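Local coordinates for mandelate racemase/muconate lactonizing enzyme-like protein (Rubrobacter xylanophilus DSM 9941, PDB 3CYJ), which is of unknown function but has the build of the enolase superfamily, an N-terminal domain joined to a TIM barrel, which here binds a sodium ion, at residues D194-Y199 with L220-S225; P23-T28 with V167-E172; A215-L220 with G241-A246. One frame throughout, in Å; residues are numbered along the deposited sequence.

Contact 1: residues D194-Y199 with L220-S225; sequences DANGAY and LEEPVS. With NA (sodium ion), chain E.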
loop_
_atom_site.group_PDB
_atom_site.type_symbol
_atom_site.label_atom_id
_atom_site.label_comp_id
_atom_site.label_asym_id
_atom_site.label_seq_id
_atom_site.Cartn_x
_atom_site.Cartn_y
_atom_site.Cartn_z
ATOM N N ASP A 194 0.519 -2.904 -32.190
ATOM C CA ASP A 194 0.371 -1.614 -31.585
ATOM C C ASP A 194 -1.100 -1.214 -31.702
ATOM O O ASP A 194 -1.633 -1.187 -32.801
ATOM C CB ASP A 194 1.310 -0.607 -32.253
ATOM C CG ASP A 194 1.258 0.783 -31.606
ATOM O OD1 ASP A 194 0.487 1.073 -30.632
ATOM O OD2 ASP A 194 1.965 1.653 -32.121
ATOM N N ALA A 195 -1.735 -0.894 -30.561
ATOM C CA ALA A 195 -3.181 -0.602 -30.527
ATOM C C ALA A 195 -3.420 0.922 -30.455
ATOM O O ALA A 195 -4.559 1.401 -30.630
ATOM C CB ALA A 195 -3.847 -1.319 -29.348
ATOM N N ASN A 196 -2.343 1.675 -30.195
ATOM C CA ASN A 196 -2.417 3.132 -30.105
ATOM C C ASN A 196 -3.595 3.566 -29.231
ATOM O O ASN A 196 -4.391 4.454 -29.631
ATOM C CB ASN A 196 -2.535 3.747 -31.524
ATOM C CG ASN A 196 -1.247 3.580 -32.326
ATOM O OD1 ASN A 196 -0.375 4.442 -32.238
ATOM N ND2 ASN A 196 -1.074 2.421 -33.022
ATOM N N GLY A 197 -3.732 2.900 -28.084
ATOM C CA GLY A 197 -4.756 3.218 -27.080
ATOM C C GLY A 197 -6.201 2.923 -27.461
ATOM O O GLY A 197 -7.123 3.502 -26.892
ATOM N N ALA A 198 -6.404 2.005 -28.400
ATOM C CA ALA A 198 -7.737 1.771 -28.946
ATOM C C ALA A 198 -8.720 1.024 -28.057
ATOM O O ALA A 198 -9.930 1.076 -28.322
ATOM C CB ALA A 198 -7.623 1.059 -30.323
ATOM N N TYR A 199 -8.222 0.284 -27.064
ATOM C CA TYR A 199 -9.046 -0.602 -26.241
ATOM C C TYR A 199 -9.397 -0.080 -24.837
ATOM O O TYR A 199 -8.640 0.679 -24.239
ATOM C CB TYR A 199 -8.297 -1.935 -26.008
ATOM C CG TYR A 199 -7.878 -2.701 -27.251
ATOM C CD1 TYR A 199 -8.748 -2.879 -28.332
ATOM C CD2 TYR A 199 -6.598 -3.278 -27.324
ATOM C CE1 TYR A 199 -8.334 -3.605 -29.508
ATOM C CE2 TYR A 199 -6.204 -4.032 -28.417
ATOM C CZ TYR A 199 -7.055 -4.182 -29.518
ATOM O OH TYR A 199 -6.595 -4.901 -30.579
ATOM N N LEU A 220 2.701 -6.124 -27.174
ATOM C CA LEU A 220 1.430 -5.421 -27.257
ATOM C C LEU A 220 1.671 -3.993 -26.774
ATOM O O LEU A 220 1.810 -3.767 -25.591
ATOM C CB LEU A 220 0.326 -6.124 -26.426
ATOM C CG LEU A 220 -1.024 -5.359 -26.313
ATOM C CD1 LEU A 220 -1.504 -4.825 -27.707
ATOM C CD2 LEU A 220 -2.120 -6.152 -25.636
ATOM N N GLU A 221 1.690 -3.043 -27.718
ATOM C CA GLU A 221 1.968 -1.666 -27.414
ATOM C C GLU A 221 0.681 -0.805 -27.249
ATOM O O GLU A 221 -0.271 -0.903 -28.043
ATOM C CB GLU A 221 2.856 -1.080 -28.496
ATOM C CG GLU A 221 3.374 0.273 -28.092
ATOM C CD GLU A 221 4.072 0.990 -29.250
ATOM O OE1 GLU A 221 4.584 0.291 -30.174
ATOM O OE2 GLU A 221 4.087 2.253 -29.230
ATOM N N GLU A 222 0.671 0.035 -26.208
ATOM C CA GLU A 222 -0.419 0.980 -25.994
ATOM C C GLU A 222 -1.806 0.355 -26.073
ATOM O O GLU A 222 -2.691 0.869 -26.772
ATOM C CB GLU A 222 -0.309 2.141 -26.974
ATOM C CG GLU A 222 0.823 3.111 -26.566
ATOM C CD GLU A 222 1.096 4.243 -27.596
ATOM O OE1 GLU A 222 0.503 4.240 -28.701
ATOM O OE2 GLU A 222 1.935 5.134 -27.301
ATOM N N PRO A 223 -2.017 -0.725 -25.292
ATOM C CA PRO A 223 -3.320 -1.368 -25.399
ATOM C C PRO A 223 -4.422 -0.397 -24.916
ATOM O O PRO A 223 -5.527 -0.405 -25.465
ATOM C CB PRO A 223 -3.204 -2.559 -24.462
ATOM C CG PRO A 223 -2.116 -2.148 -23.416
ATOM C CD PRO A 223 -1.162 -1.271 -24.189
ATOM N N VAL A 224 -4.127 0.380 -23.868
ATOM C CA VAL A 224 -5.065 1.378 -23.372
ATOM C C VAL A 224 -4.400 2.738 -23.476
ATOM O O VAL A 224 -3.192 2.808 -23.760
ATOM C CB VAL A 224 -5.527 1.113 -21.899
ATOM C CG1 VAL A 224 -6.334 -0.160 -21.821
ATOM C CG2 VAL A 224 -4.334 1.130 -20.911
ATOM N N SER A 225 -5.150 3.814 -23.229
ATOM C CA SER A 225 -4.479 5.130 -23.136
ATOM C C SER A 225 -3.274 5.079 -22.227
ATOM O O SER A 225 -3.374 4.566 -21.113
ATOM C CB SER A 225 -5.382 6.178 -22.571
ATOM O OG SER A 225 -4.589 7.326 -22.218
HETATM NA NA NA E . 2.315 3.562 -30.608
#

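Contact 2: residues P23-T28 with V167-E172; sequences PESDGT and VGREPE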
loop_
_atom_site.group_PDB
_atom_site.type_symbol
_atom_site.label_atom_id
_atom_site.label_comp_id
_atom_site.label_asym_id
_atom_site.label_seq_id
_atom_site.Cartn_x
_atom_site.Cartn_y
_atom_site.Cartn_z
ATOM N N PRO A 23 -2.830 6.113 -47.983
ATOM C CA PRO A 23 -3.518 6.655 -46.765
ATOM C C PRO A 23 -3.213 5.775 -45.518
ATOM O O PRO A 23 -3.275 4.538 -45.610
ATOM C CB PRO A 23 -5.024 6.554 -47.092
ATOM C CG PRO A 23 -5.149 6.039 -48.510
ATOM C CD PRO A 23 -3.759 5.734 -49.065
ATOM N N GLU A 24 -2.906 6.382 -44.375
ATOM C CA GLU A 24 -2.480 5.575 -43.222
ATOM C C GLU A 24 -3.355 5.791 -41.995
ATOM O O GLU A 24 -3.888 6.873 -41.766
ATOM C CB GLU A 24 -0.999 5.845 -42.894
ATOM C CG GLU A 24 -0.007 5.323 -43.976
ATOM C CD GLU A 24 1.434 5.662 -43.647
ATOM O OE1 GLU A 24 1.687 6.161 -42.536
ATOM O OE2 GLU A 24 2.347 5.440 -44.461
ATOM N N SER A 25 -3.499 4.755 -41.180
ATOM C CA SER A 25 -4.294 4.921 -39.973
ATOM C C SER A 25 -3.838 3.912 -38.924
ATOM O O SER A 25 -3.111 2.953 -39.223
ATOM C CB SER A 25 -5.768 4.754 -40.283
ATOM O OG SER A 25 -6.009 3.401 -40.650
ATOM N N ASP A 26 -4.274 4.129 -37.695
ATOM C CA ASP A 26 -3.984 3.199 -36.643
ATOM C C ASP A 26 -5.267 3.179 -35.833
ATOM O O ASP A 26 -6.310 3.746 -36.296
ATOM C CB ASP A 26 -2.727 3.596 -35.834
ATOM C CG ASP A 26 -2.827 4.974 -35.174
ATOM O OD1 ASP A 26 -3.939 5.381 -34.747
ATOM O OD2 ASP A 26 -1.774 5.646 -35.042
ATOM N N GLY A 27 -5.206 2.560 -34.657
ATOM C CA GLY A 27 -6.390 2.418 -33.851
ATOM C C GLY A 27 -7.075 3.735 -33.529
ATOM O O GLY A 27 -8.262 3.771 -33.436
ATOM N N THR A 28 -6.359 4.831 -33.365
ATOM C CA THR A 28 -7.033 6.044 -32.960
ATOM C C THR A 28 -6.774 7.270 -33.867
ATOM O O THR A 28 -7.126 8.388 -33.478
ATOM C CB THR A 28 -6.645 6.437 -31.456
ATOM O OG1 THR A 28 -5.224 6.395 -31.306
ATOM C CG2 THR A 28 -7.241 5.501 -30.436
ATOM N N VAL A 167 -3.268 -2.691 -34.863
ATOM C CA VAL A 167 -4.516 -3.419 -34.605
ATOM C C VAL A 167 -5.476 -2.477 -33.891
ATOM O O VAL A 167 -5.074 -1.436 -33.353
ATOM C CB VAL A 167 -4.326 -4.651 -33.612
ATOM C CG1 VAL A 167 -3.604 -5.773 -34.268
ATOM C CG2 VAL A 167 -3.637 -4.190 -32.287
ATOM N N GLY A 168 -6.734 -2.870 -33.830
ATOM C CA GLY A 168 -7.623 -2.202 -32.869
ATOM C C GLY A 168 -8.619 -1.215 -33.430
ATOM O O GLY A 168 -9.535 -0.778 -32.689
ATOM N N ARG A 169 -8.441 -0.843 -34.711
ATOM C CA ARG A 169 -9.354 0.085 -35.386
ATOM C C ARG A 169 -10.702 -0.570 -35.769
ATOM O O ARG A 169 -11.770 -0.005 -35.517
ATOM C CB ARG A 169 -8.682 0.724 -36.613
ATOM C CG ARG A 169 -9.496 1.836 -37.222
ATOM C CD ARG A 169 -8.749 2.574 -38.306
ATOM N NE ARG A 169 -9.578 3.718 -38.647
ATOM C CZ ARG A 169 -9.466 4.919 -38.083
ATOM N NH1 ARG A 169 -10.314 5.873 -38.412
ATOM N NH2 ARG A 169 -8.502 5.174 -37.188
ATOM N N GLU A 170 -10.637 -1.758 -36.375
ATOM C CA GLU A 170 -11.801 -2.604 -36.581
ATOM C C GLU A 170 -11.576 -3.997 -35.977
ATOM O O GLU A 170 -11.213 -4.952 -36.679
ATOM C CB GLU A 170 -12.129 -2.712 -38.067
ATOM C CG GLU A 170 -13.069 -1.565 -38.566
ATOM C CD GLU A 170 -13.294 -1.611 -40.076
ATOM O OE1 GLU A 170 -13.938 -2.584 -40.579
ATOM O OE2 GLU A 170 -12.810 -0.668 -40.748
ATOM N N PRO A 171 -11.821 -4.117 -34.665
ATOM C CA PRO A 171 -11.408 -5.339 -33.960
ATOM C C PRO A 171 -11.862 -6.668 -34.610
ATOM O O PRO A 171 -11.106 -7.658 -34.598
ATOM C CB PRO A 171 -11.974 -5.141 -32.547
ATOM C CG PRO A 171 -12.108 -3.612 -32.408
ATOM C CD PRO A 171 -12.425 -3.096 -33.773
ATOM N N GLU A 172 -13.052 -6.676 -35.193
ATOM C CA GLU A 172 -13.583 -7.812 -35.951
ATOM C C GLU A 172 -12.681 -8.271 -37.071
ATOM O O GLU A 172 -12.597 -9.453 -37.352
ATOM C CB GLU A 172 -14.965 -7.477 -36.547
ATOM C CG GLU A 172 -15.680 -8.697 -37.153
ATOM C CD GLU A 172 -15.766 -8.691 -38.714
ATOM O OE1 GLU A 172 -15.750 -9.815 -39.329
ATOM O OE2 GLU A 172 -15.862 -7.567 -39.310
HETATM O O HOH W 1 -3.111 0.942 -33.868
#

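Contact 3: residues A215-L220 with G241-A246; sequences AGISYL and GGVAIA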
loop_
_atom_site.group_PDB
_atom_site.type_symbol
_atom_site.label_atom_id
_atom_site.label_comp_id
_atom_site.label_asym_id
_atom_site.label_seq_id
_atom_site.Cartn_x
_atom_site.Cartn_y
_atom_site.Cartn_z
ATOM N N ALA A 215 -1.894 -15.792 -33.502
ATOM C CA ALA A 215 -0.679 -15.579 -34.314
ATOM C C ALA A 215 0.582 -15.550 -33.520
ATOM O O ALA A 215 1.616 -15.168 -34.062
ATOM C CB ALA A 215 -0.750 -14.308 -35.172
ATOM N N GLY A 216 0.533 -15.917 -32.251
ATOM C CA GLY A 216 1.772 -15.987 -31.477
ATOM C C GLY A 216 2.519 -14.658 -31.278
ATOM O O GLY A 216 3.758 -14.599 -31.388
ATOM N N ILE A 217 1.796 -13.582 -30.966
ATOM C CA ILE A 217 2.465 -12.272 -30.810
ATOM C C ILE A 217 3.338 -12.184 -29.544
ATOM O O ILE A 217 3.108 -12.890 -28.535
ATOM C CB ILE A 217 1.457 -11.086 -30.824
ATOM C CG1 ILE A 217 0.560 -11.147 -29.564
ATOM C CG2 ILE A 217 0.642 -11.063 -32.194
ATOM C CD1 ILE A 217 -0.026 -9.801 -29.130
ATOM N N SER A 218 4.314 -11.272 -29.588
ATOM C CA SER A 218 5.255 -11.138 -28.491
ATOM C C SER A 218 5.239 -9.779 -27.852
ATOM O O SER A 218 6.024 -9.516 -26.926
ATOM C CB SER A 218 6.685 -11.352 -29.034
ATOM O OG SER A 218 6.665 -12.505 -29.841
ATOM N N TYR A 219 4.386 -8.891 -28.346
ATOM C CA TYR A 219 4.519 -7.471 -27.968
ATOM C C TYR A 219 3.198 -6.802 -28.208
ATOM O O TYR A 219 2.617 -6.921 -29.289
ATOM C CB TYR A 219 5.561 -6.840 -28.858
ATOM C CG TYR A 219 6.072 -5.436 -28.516
ATOM C CD1 TYR A 219 7.239 -5.290 -27.778
ATOM C CD2 TYR A 219 5.488 -4.262 -29.068
ATOM C CE1 TYR A 219 7.778 -4.042 -27.495
ATOM C CE2 TYR A 219 6.041 -2.987 -28.812
ATOM C CZ TYR A 219 7.187 -2.904 -28.028
ATOM O OH TYR A 219 7.808 -1.705 -27.707
ATOM N N LEU A 220 2.701 -6.124 -27.174
ATOM C CA LEU A 220 1.430 -5.421 -27.257
ATOM C C LEU A 220 1.671 -3.993 -26.774
ATOM O O LEU A 220 1.810 -3.767 -25.591
ATOM C CB LEU A 220 0.326 -6.124 -26.426
ATOM C CG LEU A 220 -1.024 -5.359 -26.313
ATOM C CD1 LEU A 220 -1.504 -4.825 -27.707
ATOM C CD2 LEU A 220 -2.120 -6.152 -25.636
ATOM N N GLY A 241 2.035 -14.845 -20.634
ATOM C CA GLY A 241 3.479 -14.900 -20.583
ATOM C C GLY A 241 3.982 -14.800 -22.009
ATOM O O GLY A 241 3.329 -15.284 -22.949
ATOM N N GLY A 242 5.129 -14.141 -22.183
ATOM C CA GLY A 242 5.726 -13.946 -23.494
ATOM C C GLY A 242 5.106 -12.823 -24.332
ATOM O O GLY A 242 5.557 -12.572 -25.458
ATOM N N VAL A 243 4.067 -12.146 -23.837
ATOM C CA VAL A 243 3.615 -10.947 -24.569
ATOM C C VAL A 243 4.040 -9.715 -23.764
ATOM O O VAL A 243 3.494 -9.452 -22.712
ATOM C CB VAL A 243 2.071 -10.941 -24.851
ATOM C CG1 VAL A 243 1.578 -9.623 -25.607
ATOM C CG2 VAL A 243 1.668 -12.187 -25.624
ATOM N N ALA A 244 5.025 -8.981 -24.239
ATOM C CA ALA A 244 5.452 -7.794 -23.498
ATOM C C ALA A 244 4.482 -6.592 -23.629
ATOM O O ALA A 244 4.016 -6.248 -24.724
ATOM C CB ALA A 244 6.843 -7.402 -23.928
ATOM N N ILE A 245 4.118 -6.008 -22.500
ATOM C CA ILE A 245 3.246 -4.837 -22.523
ATOM C C ILE A 245 4.135 -3.636 -22.635
ATOM O O ILE A 245 4.965 -3.444 -21.784
ATOM C CB ILE A 245 2.314 -4.770 -21.273
ATOM C CG1 ILE A 245 1.389 -6.022 -21.188
ATOM C CG2 ILE A 245 1.502 -3.471 -21.257
ATOM C CD1 ILE A 245 0.392 -6.248 -22.446
ATOM N N ALA A 246 4.015 -2.848 -23.712
ATOM C CA ALA A 246 4.912 -1.672 -23.912
ATOM C C ALA A 246 4.144 -0.333 -24.003
ATOM O O ALA A 246 3.011 -0.281 -24.513
ATOM C CB ALA A 246 5.771 -1.840 -25.170
#

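Contact 1: residues D194-Y199 with L220-S225
D194 and E221 lie opposite each other as a parallel bridge, with both side chains on the face that carries the sodium ion. D194 has CG anti to its backbone N (chi1 -177°), and its OD2 binds sodium at 2.5 Å. The E221 carboxylate stacks against that of D194, planes 17° apart, and gives OE2 to the ion at 2.6 Å. E222 reaches in with an extended chain and supplies OE1 at 2.7 Å. Aspartate suits its place doubly, because OD1 also accepts N196 N at 2.9 Å, an Asx turn in which the donor comes from above the carboxylate plane. A195 N then continues the strand pairing with a nearly straight bond to E221 O (2.9 Å, 176°), while its small CB rests on E222 O. N196 and G197 form the middle of a type I' turn running from A195 to A198. Both have positive phi, which asparagine and glycine adopt readily, and G197 N bonds E222 O at 2.6 Å. Beyond the turn, Y199 N reaches P223 O at 3.2 Å; its CB also meets this oxygen, and its ring stacks on W207.

As in the superfamily generally, acidic ligands gather at the C-terminal ends of barrel strands; here E221 and its neighbour E222, just past strand 219-221, join D194 from 190-194. Such crowding, with E249 also close to E222 OE2, should be costly. The sodium ion probably offsets much of the repulsion, helped by K164, which pairs with E221 OE1, and K166, which bonds D194 OD2.

Contact 2: residues P23-T28 with V167-E172
R169 reaches across to the backbone of D26, and this is the direct hydrogen bond between the segments. NH2 donates to D26 O at 2.8 Å, with the oxygen in the guanidinium plane and the donor nearly along the C=O axis (175°). Arginine suits the place because its chain, extended from CG to NE, is long enough to bring NH2 to D26 O.

A water makes the second polar link, accepting from G27 N at 2.8 Å and donating to V167 O at 3.1 Å.

The remaining touches are van der Waals. The CB of S25 sits over one face of the guanidinium, and its OG lies 3.7 Å from R169 CD; that hydroxyl is hydrogen-bonded to T141. G27 CA lies 3.9 Å from R169 N, and glycine suits the place because a side chain here would crowd V167 O. At G168, where phi is 105°, a CB would press on the carbonyl O of V167, so a residue without one fits. In the two-domain layout of the enolase superfamily, this is where segment 23-28 of the N-terminal domain meets the loop after barrel strand 162-166.

Within segment 23-28, D26 OD1 accepts T28 N at 2.8 Å, an Asx turn. D26 OD2 forms a salt bridge with R90 of the second subunit, which also hydrogen-bonds T28 OG1; the same D26 oxygen bonds a glycerol molecule.

Contact 3: residues A215-L220 with G241-A246
S218 and A244 begin a ladder of three parallel-strand bonds: A244 N to S218 O at 2.9 Å, L220 N to A244 O at 2.8 Å, and A246 N to L220 O at 3.0 Å. The first and last donors stand above the plane of the carbonyl they meet. Beyond the ladder, S218 and Y219 are backbone-bonded to L191 and V193, the side-chain oxygen D265 OD2 takes I245 N, and G242 makes backbone hydrogen bonds to the fourth subunit. Y219 OH is hydrogen-bonded to Q268 OE1, so the phenol keeps a polar partner in a buried place.

The small CB of A246 packs against the end of the Y219 ring, 3.4 Å from CZ. L220 and I245 project from the face away from Y219 and A244, side by side, with L220 CB 4.0 Å from I245 CD1. V243 CG1 touches both L220 CB and I217 CD1; these three apolar residues suit the side covered by helix 201-215, at A208, A212 and F211, while I245 packs on K202 of the fourth subunit.

The two strands and helix 229-238 form a beta-alpha-beta crossover of the barrel. With the ladder's backbone groups paired between strands, the wall can be buried beneath its helices.

How the contacts relate
Contacts 1 and 3 belong to the barrel of the C-terminal domain, contact 1 running from its strand ends into the loops beyond. They share L220 on strand 219-221, which pairs with 190-194 on one side and 244-247 on the other. Their centres are about 12 Å apart and their segments alternate along the chain; A246 O probably accepts from E222 N where they meet. Contact 2 closes before either opens, and brings in the N-terminal domain. It lies about 10 Å from contact 1, centre to centre, and touches it through probable hydrogen bonds from T28 OG1 to N196 O and from V167 N to D194 O. Contacts 2 and 3 have centres about 18 Å apart and do not touch. Contact 1 thus connects barrel wall, sodium site and domain junction.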